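Carbamate kinase (Mycoplasma penetrans, PDB 4AXS) probably acts as a carbamate kinase of the amino acid kinase family, reversibly transferring a phosphate group from carbamoyl phosphate to ADP, giving ATP and carbamate. Local coordinates at residues N34-N39 / G105-H110; V47-A52 / A313-V318; L57-H62 / L122-D127; Q134-A139 / N221-V226; Q198-N201 / V205-V208. All coordinates share one frame; numbering follows the deposited sequence.

Contact 1. Residues N34-N39 / G105-H110; sequences NALGDN and GYIGYH. With SO4 (sulfate ion), chain C.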
# COMPACT_ATOMS: atom_id res chain seq x y z
N ASN A 34 7.13 -10.53 -13.80
CA ASN A 34 8.46 -11.01 -14.18
C ASN A 34 9.37 -9.85 -14.58
O ASN A 34 10.59 -9.95 -14.51
CB ASN A 34 8.39 -12.04 -15.32
CG ASN A 34 7.42 -13.18 -15.03
OD1 ASN A 34 7.27 -13.63 -13.89
ND2 ASN A 34 6.76 -13.65 -16.09
N ALA A 35 8.76 -8.74 -15.00
CA ALA A 35 9.51 -7.53 -15.32
C ALA A 35 10.02 -6.79 -14.08
O ALA A 35 10.80 -5.83 -14.20
CB ALA A 35 8.67 -6.61 -16.17
N LEU A 36 9.60 -7.21 -12.88
CA LEU A 36 10.07 -6.55 -11.66
C LEU A 36 11.19 -7.33 -10.97
O LEU A 36 11.81 -6.84 -10.01
CB LEU A 36 8.90 -6.23 -10.70
CG LEU A 36 7.86 -5.22 -11.22
CD1 LEU A 36 6.56 -5.29 -10.43
CD2 LEU A 36 8.39 -3.79 -11.25
N GLY A 37 11.47 -8.54 -11.46
CA GLY A 37 12.65 -9.26 -11.03
C GLY A 37 12.52 -10.25 -9.89
O GLY A 37 11.45 -10.82 -9.65
N ASP A 38 13.62 -10.46 -9.18
CA ASP A 38 13.76 -11.56 -8.22
C ASP A 38 14.03 -11.06 -6.79
O ASP A 38 13.71 -11.74 -5.81
CB ASP A 38 14.93 -12.45 -8.64
CG ASP A 38 14.49 -13.76 -9.23
OD1 ASP A 38 13.76 -13.75 -10.25
OD2 ASP A 38 14.89 -14.81 -8.67
N ASN A 39 14.63 -9.89 -6.68
CA ASN A 39 15.01 -9.37 -5.39
C ASN A 39 14.79 -7.88 -5.37
O ASN A 39 14.72 -7.25 -6.43
CB ASN A 39 16.48 -9.71 -5.07
CG ASN A 39 17.45 -9.23 -6.15
OD1 ASN A 39 17.29 -8.15 -6.73
ND2 ASN A 39 18.47 -10.03 -6.41
N GLY A 105 2.60 -3.19 -1.21
CA GLY A 105 3.33 -2.12 -0.57
C GLY A 105 4.82 -2.25 -0.83
O GLY A 105 5.57 -1.26 -0.82
N TYR A 106 5.25 -3.49 -1.05
CA TYR A 106 6.63 -3.71 -1.42
C TYR A 106 6.85 -3.14 -2.83
O TYR A 106 7.74 -2.31 -3.04
CB TYR A 106 6.97 -5.20 -1.32
CG TYR A 106 8.23 -5.63 -2.04
CD1 TYR A 106 9.43 -4.93 -1.87
CD2 TYR A 106 8.23 -6.75 -2.89
CE1 TYR A 106 10.59 -5.33 -2.52
CE2 TYR A 106 9.38 -7.15 -3.53
CZ TYR A 106 10.56 -6.44 -3.34
OH TYR A 106 11.71 -6.83 -3.99
N ILE A 107 5.99 -3.51 -3.76
CA ILE A 107 6.15 -3.02 -5.12
C ILE A 107 5.75 -1.55 -5.27
O ILE A 107 6.40 -0.79 -6.00
CB ILE A 107 5.37 -3.89 -6.14
CG1 ILE A 107 5.89 -5.33 -6.11
CG2 ILE A 107 5.49 -3.30 -7.54
CD1 ILE A 107 4.84 -6.36 -6.43
N GLY A 108 4.68 -1.14 -4.59
CA GLY A 108 4.19 0.22 -4.76
C GLY A 108 5.25 1.21 -4.33
O GLY A 108 5.38 2.30 -4.89
N TYR A 109 6.02 0.82 -3.33
CA TYR A 109 7.12 1.64 -2.88
C TYR A 109 8.14 1.90 -3.99
O TYR A 109 8.49 3.05 -4.28
CB TYR A 109 7.77 0.98 -1.66
CG TYR A 109 9.17 1.45 -1.36
CD1 TYR A 109 9.49 2.80 -1.33
CD2 TYR A 109 10.17 0.53 -1.09
CE1 TYR A 109 10.79 3.22 -1.04
CE2 TYR A 109 11.46 0.93 -0.80
CZ TYR A 109 11.76 2.27 -0.77
OH TYR A 109 13.05 2.66 -0.49
N HIS A 110 8.61 0.83 -4.63
CA HIS A 110 9.59 0.98 -5.70
C HIS A 110 9.04 1.78 -6.89
O HIS A 110 9.69 2.69 -7.39
CB HIS A 110 10.13 -0.37 -6.15
CG HIS A 110 11.17 -0.94 -5.24
ND1 HIS A 110 11.28 -2.30 -5.00
CD2 HIS A 110 12.17 -0.36 -4.55
CE1 HIS A 110 12.29 -2.51 -4.18
NE2 HIS A 110 12.85 -1.35 -3.89
S SO4 C . 4.95 -11.57 -18.93
O1 SO4 C . 4.87 -11.20 -20.34
O2 SO4 C . 6.36 -11.74 -18.59
O3 SO4 C . 4.33 -10.52 -18.13
O4 SO4 C . 4.22 -12.82 -18.70

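Contact 2. Residues V47-A52 / A313-V318; sequences VKIPAA and ADLSKV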
# COMPACT_ATOMS: atom_id res chain seq x y z
N VAL A 47 12.54 -1.34 -12.22
CA VAL A 47 11.39 -0.45 -12.25
C VAL A 47 11.67 0.89 -12.93
O VAL A 47 10.75 1.59 -13.36
CB VAL A 47 10.76 -0.27 -10.84
CG1 VAL A 47 11.71 0.49 -9.90
CG2 VAL A 47 9.43 0.44 -10.94
N LYS A 48 12.95 1.27 -13.05
CA LYS A 48 13.27 2.56 -13.65
C LYS A 48 12.75 2.62 -15.07
O LYS A 48 12.14 3.61 -15.48
CB LYS A 48 14.78 2.83 -13.68
CG LYS A 48 15.58 2.29 -12.50
CD LYS A 48 15.52 3.20 -11.28
CE LYS A 48 16.70 2.92 -10.37
NZ LYS A 48 17.98 3.23 -11.05
N ILE A 49 12.98 1.54 -15.83
CA ILE A 49 12.61 1.47 -17.26
C ILE A 49 11.14 1.80 -17.53
O ILE A 49 10.83 2.72 -18.29
CB ILE A 49 12.95 0.10 -17.89
CG1 ILE A 49 14.46 -0.06 -18.07
CG2 ILE A 49 12.26 -0.06 -19.23
CD1 ILE A 49 15.07 1.04 -18.93
N PRO A 50 10.22 1.05 -16.91
CA PRO A 50 8.80 1.38 -17.09
C PRO A 50 8.50 2.83 -16.70
O PRO A 50 7.73 3.52 -17.39
CB PRO A 50 8.10 0.42 -16.12
CG PRO A 50 9.09 -0.70 -15.90
CD PRO A 50 10.43 -0.09 -16.00
N ALA A 51 9.10 3.29 -15.61
CA ALA A 51 8.81 4.61 -15.09
C ALA A 51 9.17 5.70 -16.11
O ALA A 51 8.35 6.55 -16.43
CB ALA A 51 9.53 4.85 -13.76
N ALA A 52 10.41 5.66 -16.60
CA ALA A 52 10.82 6.60 -17.64
C ALA A 52 9.84 6.59 -18.83
O ALA A 52 9.43 7.65 -19.32
CB ALA A 52 12.24 6.32 -18.09
N ALA A 313 2.56 -5.24 -26.44
CA ALA A 313 3.93 -5.09 -26.91
C ALA A 313 4.96 -5.23 -25.78
O ALA A 313 4.60 -5.31 -24.60
CB ALA A 313 4.09 -3.75 -27.62
N ASP A 314 6.24 -5.24 -26.16
CA ASP A 314 7.34 -5.38 -25.21
C ASP A 314 7.75 -4.04 -24.63
O ASP A 314 7.38 -2.99 -25.15
CB ASP A 314 8.49 -6.18 -25.83
CG ASP A 314 9.71 -6.28 -24.90
OD1 ASP A 314 9.54 -6.29 -23.66
OD2 ASP A 314 10.85 -6.37 -25.41
N LEU A 315 8.49 -4.09 -23.52
CA LEU A 315 9.02 -2.90 -22.87
C LEU A 315 9.96 -1.97 -23.63
O LEU A 315 9.83 -0.74 -23.57
CB LEU A 315 9.92 -3.33 -21.71
CG LEU A 315 9.25 -3.57 -20.36
CD1 LEU A 315 9.09 -2.27 -19.59
CD2 LEU A 315 7.91 -4.29 -20.55
N SER A 316 10.92 -2.57 -24.33
CA SER A 316 11.90 -1.82 -25.11
C SER A 316 11.17 -1.04 -26.22
O SER A 316 11.51 0.10 -26.54
CB SER A 316 12.88 -2.81 -25.76
OG SER A 316 13.59 -3.57 -24.80
N LYS A 317 10.15 -1.67 -26.80
CA LYS A 317 9.58 -1.16 -28.04
C LYS A 317 8.15 -0.65 -27.89
O LYS A 317 7.33 -0.82 -28.80
CB LYS A 317 9.66 -2.24 -29.12
CG LYS A 317 11.05 -2.88 -29.19
CD LYS A 317 11.06 -4.15 -30.03
CE LYS A 317 12.18 -5.09 -29.60
NZ LYS A 317 11.78 -5.98 -28.47
N VAL A 318 7.86 -0.01 -26.77
CA VAL A 318 6.49 0.35 -26.44
C VAL A 318 6.06 1.73 -26.93
O VAL A 318 4.88 1.97 -27.14
CB VAL A 318 6.22 0.22 -24.93
CG1 VAL A 318 7.28 0.96 -24.12
CG2 VAL A 318 4.82 0.73 -24.60

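Contact 3. Residues L57-H62 / L122-D127; sequences LIQEGH and LNIQKD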
# COMPACT_ATOMS: atom_id res chain seq x y z
N LEU A 57 4.96 9.71 -21.56
CA LEU A 57 3.59 9.81 -22.03
C LEU A 57 2.87 10.96 -21.33
O LEU A 57 2.07 11.67 -21.94
CB LEU A 57 2.83 8.50 -21.80
CG LEU A 57 3.33 7.26 -22.53
CD1 LEU A 57 2.56 6.04 -22.09
CD2 LEU A 57 3.24 7.42 -24.05
N ILE A 58 3.17 11.13 -20.05
CA ILE A 58 2.59 12.20 -19.26
C ILE A 58 2.97 13.54 -19.88
O ILE A 58 2.26 14.54 -19.72
CB ILE A 58 3.09 12.19 -17.81
CG1 ILE A 58 2.96 10.80 -17.19
CG2 ILE A 58 2.35 13.23 -17.00
CD1 ILE A 58 1.54 10.33 -17.04
N GLN A 59 4.11 13.55 -20.58
CA GLN A 59 4.50 14.68 -21.41
C GLN A 59 3.77 14.93 -22.72
O GLN A 59 3.44 16.08 -23.05
CB GLN A 59 5.90 14.47 -21.97
CG GLN A 59 7.01 14.74 -20.99
CD GLN A 59 8.34 14.91 -21.70
OE1 GLN A 59 9.32 15.37 -21.11
NE2 GLN A 59 8.38 14.55 -22.99
N GLU A 60 3.52 13.86 -23.47
CA GLU A 60 2.74 13.92 -24.71
C GLU A 60 1.28 14.31 -24.46
O GLU A 60 0.50 14.42 -25.42
CB GLU A 60 2.73 12.56 -25.41
CG GLU A 60 3.89 12.31 -26.37
CD GLU A 60 5.19 11.96 -25.67
OE1 GLU A 60 5.69 12.80 -24.90
OE2 GLU A 60 5.71 10.85 -25.91
N GLY A 61 0.94 14.53 -23.20
CA GLY A 61 -0.39 15.00 -22.84
C GLY A 61 -1.32 13.90 -22.38
O GLY A 61 -2.48 14.16 -22.01
N HIS A 62 -0.82 12.67 -22.38
CA HIS A 62 -1.61 11.51 -21.96
C HIS A 62 -1.78 11.39 -20.44
O HIS A 62 -0.92 11.81 -19.67
CB HIS A 62 -1.01 10.22 -22.51
CG HIS A 62 -0.87 10.20 -24.00
ND1 HIS A 62 -1.96 10.11 -24.85
CD2 HIS A 62 0.22 10.27 -24.80
CE1 HIS A 62 -1.54 10.12 -26.10
NE2 HIS A 62 -0.22 10.21 -26.10
N LEU A 122 11.95 15.50 -15.96
CA LEU A 122 11.30 16.26 -17.01
C LEU A 122 10.70 17.54 -16.43
O LEU A 122 9.90 18.22 -17.09
CB LEU A 122 10.19 15.43 -17.64
CG LEU A 122 10.55 13.95 -17.77
CD1 LEU A 122 9.33 13.12 -18.14
CD2 LEU A 122 11.67 13.78 -18.80
N ASN A 123 11.07 17.84 -15.19
CA ASN A 123 10.50 18.97 -14.49
C ASN A 123 9.00 19.09 -14.70
O ASN A 123 8.48 20.16 -15.04
CB ASN A 123 11.21 20.27 -14.89
CG ASN A 123 11.94 20.90 -13.73
OD1 ASN A 123 13.16 20.81 -13.62
ND2 ASN A 123 11.18 21.53 -12.83
N ILE A 124 8.30 17.98 -14.51
CA ILE A 124 6.85 17.98 -14.51
C ILE A 124 6.32 17.92 -13.07
O ILE A 124 6.94 17.32 -12.19
CB ILE A 124 6.27 16.80 -15.33
CG1 ILE A 124 7.09 16.59 -16.61
CG2 ILE A 124 4.80 17.05 -15.66
CD1 ILE A 124 6.65 15.40 -17.46
N GLN A 125 5.19 18.56 -12.83
CA GLN A 125 4.60 18.56 -11.50
C GLN A 125 3.26 17.83 -11.49
O GLN A 125 2.28 18.28 -12.10
CB GLN A 125 4.49 19.99 -10.95
CG GLN A 125 5.78 20.82 -11.08
CD GLN A 125 7.00 20.17 -10.41
OE1 GLN A 125 7.91 19.68 -11.09
NE2 GLN A 125 7.01 20.17 -9.08
N LYS A 126 3.24 16.69 -10.79
CA LYS A 126 2.07 15.82 -10.73
C LYS A 126 2.21 14.90 -9.53
O LYS A 126 3.30 14.45 -9.21
CB LYS A 126 1.99 14.96 -11.99
CG LYS A 126 0.75 15.18 -12.81
CD LYS A 126 0.86 14.53 -14.17
CE LYS A 126 -0.32 14.95 -15.05
NZ LYS A 126 -0.54 16.43 -14.96
N ASP A 127 1.10 14.61 -8.85
CA ASP A 127 1.18 13.69 -7.73
C ASP A 127 1.03 12.23 -8.16
O ASP A 127 -0.02 11.84 -8.69
CB ASP A 127 0.16 14.05 -6.65
CG ASP A 127 0.62 15.19 -5.76
OD1 ASP A 127 1.84 15.32 -5.54
OD2 ASP A 127 -0.25 15.95 -5.27

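Contact 4. Residues Q134-A139 / N221-V226; sequences QTIVDA and NQYIGV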
# COMPACT_ATOMS: atom_id res chain seq x y z
N GLN A 134 -8.17 -3.63 -3.18
CA GLN A 134 -8.99 -4.82 -2.95
C GLN A 134 -9.96 -4.99 -4.11
O GLN A 134 -10.73 -4.08 -4.46
CB GLN A 134 -9.72 -4.75 -1.60
CG GLN A 134 -8.91 -5.32 -0.44
CD GLN A 134 -9.66 -5.31 0.90
OE1 GLN A 134 -9.64 -4.31 1.63
NE2 GLN A 134 -10.31 -6.41 1.24
N THR A 135 -9.89 -6.16 -4.74
CA THR A 135 -10.70 -6.44 -5.91
C THR A 135 -11.91 -7.27 -5.52
O THR A 135 -11.78 -8.35 -4.94
CB THR A 135 -9.91 -7.15 -7.02
OG1 THR A 135 -8.91 -6.27 -7.55
CG2 THR A 135 -10.85 -7.60 -8.17
N ILE A 136 -13.08 -6.74 -5.85
CA ILE A 136 -14.33 -7.42 -5.63
C ILE A 136 -14.52 -8.55 -6.63
O ILE A 136 -14.41 -8.37 -7.85
CB ILE A 136 -15.52 -6.45 -5.75
CG1 ILE A 136 -15.21 -5.14 -5.00
CG2 ILE A 136 -16.78 -7.09 -5.22
CD1 ILE A 136 -15.22 -5.28 -3.50
N VAL A 137 -14.78 -9.73 -6.11
CA VAL A 137 -15.19 -10.85 -6.94
C VAL A 137 -16.45 -11.41 -6.33
O VAL A 137 -16.72 -11.22 -5.14
CB VAL A 137 -14.10 -11.93 -7.02
CG1 VAL A 137 -12.84 -11.35 -7.63
CG2 VAL A 137 -13.82 -12.50 -5.64
N ASP A 138 -17.25 -12.07 -7.17
CA ASP A 138 -18.43 -12.78 -6.73
C ASP A 138 -17.99 -14.10 -6.10
O ASP A 138 -17.06 -14.75 -6.58
CB ASP A 138 -19.36 -12.99 -7.94
CG ASP A 138 -20.20 -14.24 -7.83
OD1 ASP A 138 -21.31 -14.17 -7.25
OD2 ASP A 138 -19.76 -15.29 -8.34
N ALA A 139 -18.64 -14.47 -5.00
CA ALA A 139 -18.24 -15.65 -4.22
C ALA A 139 -18.69 -16.95 -4.86
O ALA A 139 -18.19 -18.03 -4.52
CB ALA A 139 -18.78 -15.56 -2.81
N ASN A 221 -23.45 -7.56 2.93
CA ASN A 221 -22.98 -6.18 2.97
C ASN A 221 -21.66 -6.04 3.73
O ASN A 221 -21.27 -4.93 4.11
CB ASN A 221 -24.05 -5.26 3.55
CG ASN A 221 -24.02 -3.86 2.95
OD1 ASN A 221 -23.88 -3.69 1.74
ND2 ASN A 221 -24.17 -2.85 3.80
N GLN A 222 -20.98 -7.16 3.97
CA GLN A 222 -19.66 -7.18 4.62
C GLN A 222 -18.56 -7.68 3.68
O GLN A 222 -18.74 -8.68 2.98
CB GLN A 222 -19.69 -8.05 5.88
CG GLN A 222 -20.39 -7.44 7.09
CD GLN A 222 -19.65 -6.24 7.67
OE1 GLN A 222 -19.94 -5.09 7.33
NE2 GLN A 222 -18.70 -6.52 8.56
N TYR A 223 -17.41 -6.99 3.68
CA TYR A 223 -16.26 -7.41 2.87
C TYR A 223 -15.50 -8.51 3.59
O TYR A 223 -15.54 -8.61 4.81
CB TYR A 223 -15.33 -6.23 2.58
CG TYR A 223 -15.89 -5.19 1.62
CD1 TYR A 223 -16.35 -5.56 0.36
CD2 TYR A 223 -15.94 -3.85 1.96
CE1 TYR A 223 -16.85 -4.63 -0.53
CE2 TYR A 223 -16.44 -2.90 1.08
CZ TYR A 223 -16.90 -3.30 -0.17
OH TYR A 223 -17.40 -2.38 -1.08
N ILE A 224 -14.81 -9.35 2.82
CA ILE A 224 -14.02 -10.46 3.35
C ILE A 224 -12.95 -10.82 2.35
O ILE A 224 -13.22 -11.49 1.35
CB ILE A 224 -14.87 -11.72 3.58
CG1 ILE A 224 -16.16 -11.39 4.36
CG2 ILE A 224 -14.03 -12.79 4.28
CD1 ILE A 224 -17.19 -12.49 4.36
N GLY A 225 -11.73 -10.35 2.59
CA GLY A 225 -10.59 -10.76 1.80
C GLY A 225 -10.51 -12.27 1.83
O GLY A 225 -10.66 -12.88 2.88
N VAL A 226 -10.31 -12.90 0.67
CA VAL A 226 -10.09 -14.34 0.62
C VAL A 226 -8.77 -14.68 -0.08
O VAL A 226 -8.12 -13.81 -0.66
CB VAL A 226 -11.23 -15.08 -0.08
CG1 VAL A 226 -12.56 -14.65 0.53
CG2 VAL A 226 -11.19 -14.81 -1.59

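Contact 5. Residues Q198-N201 / V205-V208; sequences QNVN and VCIV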
# COMPACT_ATOMS: atom_id res chain seq x y z
N GLN A 198 -11.69 9.58 -9.88
CA GLN A 198 -11.58 11.02 -9.66
C GLN A 198 -10.14 11.52 -9.58
O GLN A 198 -9.80 12.53 -10.19
CB GLN A 198 -12.37 11.45 -8.43
CG GLN A 198 -12.60 12.95 -8.37
CD GLN A 198 -14.02 13.29 -7.97
OE1 GLN A 198 -14.97 12.92 -8.66
NE2 GLN A 198 -14.18 13.99 -6.84
N ASN A 199 -9.28 10.83 -8.83
CA ASN A 199 -7.87 11.21 -8.82
C ASN A 199 -7.29 11.21 -10.24
O ASN A 199 -6.42 12.03 -10.57
CB ASN A 199 -7.06 10.31 -7.89
CG ASN A 199 -7.29 10.63 -6.42
OD1 ASN A 199 -7.79 9.79 -5.67
ND2 ASN A 199 -6.94 11.83 -6.01
N VAL A 200 -7.77 10.29 -11.07
CA VAL A 200 -7.36 10.23 -12.48
C VAL A 200 -7.94 11.39 -13.28
O VAL A 200 -7.36 11.82 -14.27
CB VAL A 200 -7.84 8.94 -13.15
CG1 VAL A 200 -7.39 8.93 -14.59
CG2 VAL A 200 -7.32 7.73 -12.40
N ASN A 201 -9.10 11.87 -12.84
CA ASN A 201 -9.71 13.05 -13.44
C ASN A 201 -8.84 14.26 -13.19
O ASN A 201 -8.56 15.04 -14.10
CB ASN A 201 -11.12 13.26 -12.88
CG ASN A 201 -12.08 12.18 -13.32
OD1 ASN A 201 -12.99 11.82 -12.58
ND2 ASN A 201 -11.88 11.64 -14.53
N VAL A 205 -1.21 10.84 -11.39
CA VAL A 205 -0.78 9.56 -11.93
C VAL A 205 -0.92 8.46 -10.87
O VAL A 205 -0.13 8.36 -9.94
CB VAL A 205 0.66 9.63 -12.49
CG1 VAL A 205 1.54 10.38 -11.54
CG2 VAL A 205 1.21 8.23 -12.75
N CYS A 206 -1.95 7.63 -11.05
CA CYS A 206 -2.43 6.69 -10.05
C CYS A 206 -2.00 5.25 -10.29
O CYS A 206 -2.28 4.69 -11.34
CB CYS A 206 -3.96 6.69 -10.03
SG CYS A 206 -4.72 8.30 -9.89
N ILE A 207 -1.37 4.64 -9.28
CA ILE A 207 -0.97 3.24 -9.37
C ILE A 207 -1.97 2.38 -8.62
O ILE A 207 -2.17 2.56 -7.42
CB ILE A 207 0.44 3.02 -8.82
CG1 ILE A 207 1.40 4.07 -9.39
CG2 ILE A 207 0.92 1.62 -9.13
CD1 ILE A 207 2.77 4.05 -8.76
N VAL A 208 -2.60 1.45 -9.34
CA VAL A 208 -3.64 0.60 -8.77
C VAL A 208 -3.59 -0.82 -9.30
O VAL A 208 -2.82 -1.14 -10.23
CB VAL A 208 -5.03 1.15 -9.08
CG1 VAL A 208 -5.28 2.44 -8.33
CG2 VAL A 208 -5.19 1.35 -10.57

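Contact 1. Residues N34-N39 / G105-H110
In the glycine-rich loop that follows strand 27-31 of the amino acid kinase fold, Leu36 and Asn39 lean on Ile107 and Tyr106 of helix 96-121. The apolar half of the contact is one methyl pair: Leu36 CD1 meets Ile107 CG2 at 3.7 Å, the two side chains crossing at about a right angle. Leu36 has CG anti to its carbonyl carbon (chi1 -64°), which brings CD1 to the isoleucine; Gln73 of helix 71-83 touches both Leu36 and Ile107. Farther along, the phenol of Tyr106 reaches the loop backbone, its CG anti to the backbone nitrogen (chi1 163°) and its OH 3.5 Å from Asn39 C; this is van der Waals contact. Asn39 points its own side chain elsewhere, OD1 accepting from Gln42 N as the N-cap of helix 40-46. At the other end of the loop Asn34 ND2 donates to sulfate O2 at 3.2 Å, with an angle of 150° at the hydrogen, and Thr252 OG1 holds the same ion. The chemistry is thus divided: apolar and aromatic groups seat the loop on the helix, while its polar amides serve a helix start and an anion. The sulfate, probably from the crystallisation liquor, is consistent with a spot suited to phosphate-like groups.

Contact 2. Residues V47-A52 / A313-V318
Leu315 reaches across to helix 48-59 with a single methyl, CD1, which touches two consecutive residues. It lies 3.9 Å from Ile49 CG2 and 4.0 Å from Pro50 CG, so the methyl sits over the join between the isoleucine branch and the proline ring. Both side chains meet the leucine at a slant. On Ile49 it is the CG2 methyl that faces Leu315, because CG1 is set anti to the carbonyl carbon (chi1 -72°) and CG2 therefore lies anti to the backbone nitrogen. The contact is wholly apolar and partly buried, with Ile49 at its exposed margin and Pro50 inside.

What presents Leu315 is the loop itself. A type I turn runs from Leu315 to Val318, and a salt bridge of 3.2 Å between Lys317 NZ and Asp314 OD2 spans the same corner. Ile49 and Pro50 lie in the first turn of their helix, which the bonds Ala51 N to Val47 O and Ala52 N to Lys48 O close around them.

Farther out, Leu315 and Val318 both rest on Leu251 of strand 247-251, and Ala313 pairs through its backbone with Thr252. Val47, Ala51 and Ala52 pack on helix 96-121, so helix 48-59 is placed between that long helix and the loop after strand 309-313.

Contact 3. Residues L57-H62 / L122-D127
Ile58 and Gln59, at the end of helix 48-59, meet three side chains from the 122-127 connection: Leu122, Ile124 and Lys126. The hydrocarbon contacts come first. Gln59 CG lies 3.6 Å from Ile124 CD1, the two side chains crossing at about a right angle. One residue back, Ile58 CG2 touches the aliphatic part of Lys126, 3.5 Å from CD and 3.7 Å from CE. The lysine chain runs out straight as far as CE and bends only at its last torsion (chi4 46°), so it is the methylenes that lie against the isoleucine while the amino group turns off at the end.

A second kind of contact sets a polar atom against hydrocarbon. Gln59 is extended beyond CG (chi2 -163°), which carries its amide to Leu122; OE1 is 3.6 Å from Leu122 CB and 3.7 Å from Leu122 CD2. This is a van der Waals contact of an exposed glutamine.

Backbone bonds finish the two helices. On one side Gly61 has positive phi and His62 N bonds to Leu57 O. On the other, Asn123 is the C' residue of a Schellman motif, with Ile124 N bonded to Leu119 O and Asn123 N to Lys120 O.

Leu57 and Ile58 also touch Val64 of strand 64-68. The setting is that of an alpha/beta fold: helix 48-59 forms part of the beta-alpha-beta crossover from strand 27-31 to parallel strand 64-68, and here its end packs on the connection between helix 96-121 and strand 128-130.

Contact 4. Residues Q134-A139 / N221-V226
The ring of Tyr223 is met by the end of Ile136: CD1 of the isoleucine comes within 3.4 Å of ring carbon CE1 and 4.0 Å of ring carbon CD1, and the two side chains cross at about a right angle. The second flat group, the amide of Gln134, brings NE2 to 4.4 Å from Gly225 CA, a loose approach.

These pairs belong to a mixed four-stranded sheet. Strands 134-137 and 223-225 both border strand 214-218, parallel and antiparallel to it respectively, so the contact reaches over the middle strand and joins side chains of next-but-one neighbours. The backbones stay well apart: the CA atoms of Gln134 and Gly225 are 7.8 Å from each other. Strands 214-218 and 223-225 form a hairpin, and Tyr223 also packs on Ile218 of its other arm. Ile136 also touches Val188 and Asp189 of strand 187-190, the neighbour on the other edge of its strand.

The second subunit comes close here. Asn117 of that subunit accepts from Tyr223 N through OD1, and its Lys120 packs on the tyrosine. Gln134 has its polar end engaged as well, NE2 being hydrogen-bonded to Thr216 OG1 and to Thr113 OG1 of the second subunit.

In Ile136, CG1 stands anti to the carbonyl carbon (chi1 -44°) and a further turn at chi2 (-71°) swings CD1 to Tyr223 CE1.

Contact 5. Residues Q198-N201 / V205-V208
This is a buried helix-to-strand contact, made where helix 193-201 ends and the chain turns back into strand 205-207 after only three residues: Cys206 faces Asn199 and Val200. The sulfur does the work. Cys206 SG touches Asn199 CB and Val200 CG2, each at 3.7 Å, so it fits between two successive helix residues. It is placed there by a chi1 of -52°, with SG anti to the carbonyl carbon. In Val200 the branch that meets the sulfur is CG2, the one beside the backbone nitrogen, while CG1 points anti to it (chi1 -180°).

Asn199 contributes only its CB to Cys206. Its amide is turned to the dimer partner, OD1 being hydrogen-bonded to ND2 of Asn199 of the second subunit, so a buried polar group finds its match at the subunit interface.

Around the sulfur, strand 205-207 runs between two others: Val205 and Ile207 share backbone bonds with Leu129 of strand 128-130, and Cys206 with Val66 of strand 64-68. Val200 also packs on Ile65. Val205 and Ile207, whose side chains leave the strand on the other face from Cys206, pack on helix 96-121 through Ile115, Leu119, Met111 and Leu112, which puts the strand between that helix and helix 193-201.

In the fold
From the N terminus, the loop 34-39 opens contact 1, which closes at 105-110 on helix 96-121. Before it closes, helix 48-59 has opened contacts 2 and 3, so both cross contact 1. Contact 3 ends at 122-127 and is nested inside contact 2, which joins that helix to the loop after strand 309-313 and spans most of the chain. Contact 4, reaching across the four-stranded sheet, follows contact 3 in series and encloses contact 5, a short helix-to-strand closure; both also lie inside contact 2. Contacts 1 and 2 touch through Leu36, Val47 and His110, contacts 3 and 5 through Asp127 and Val205. Contacts 1, 4 and 5 reach the second subunit, and contact 3 more lightly through Asp127.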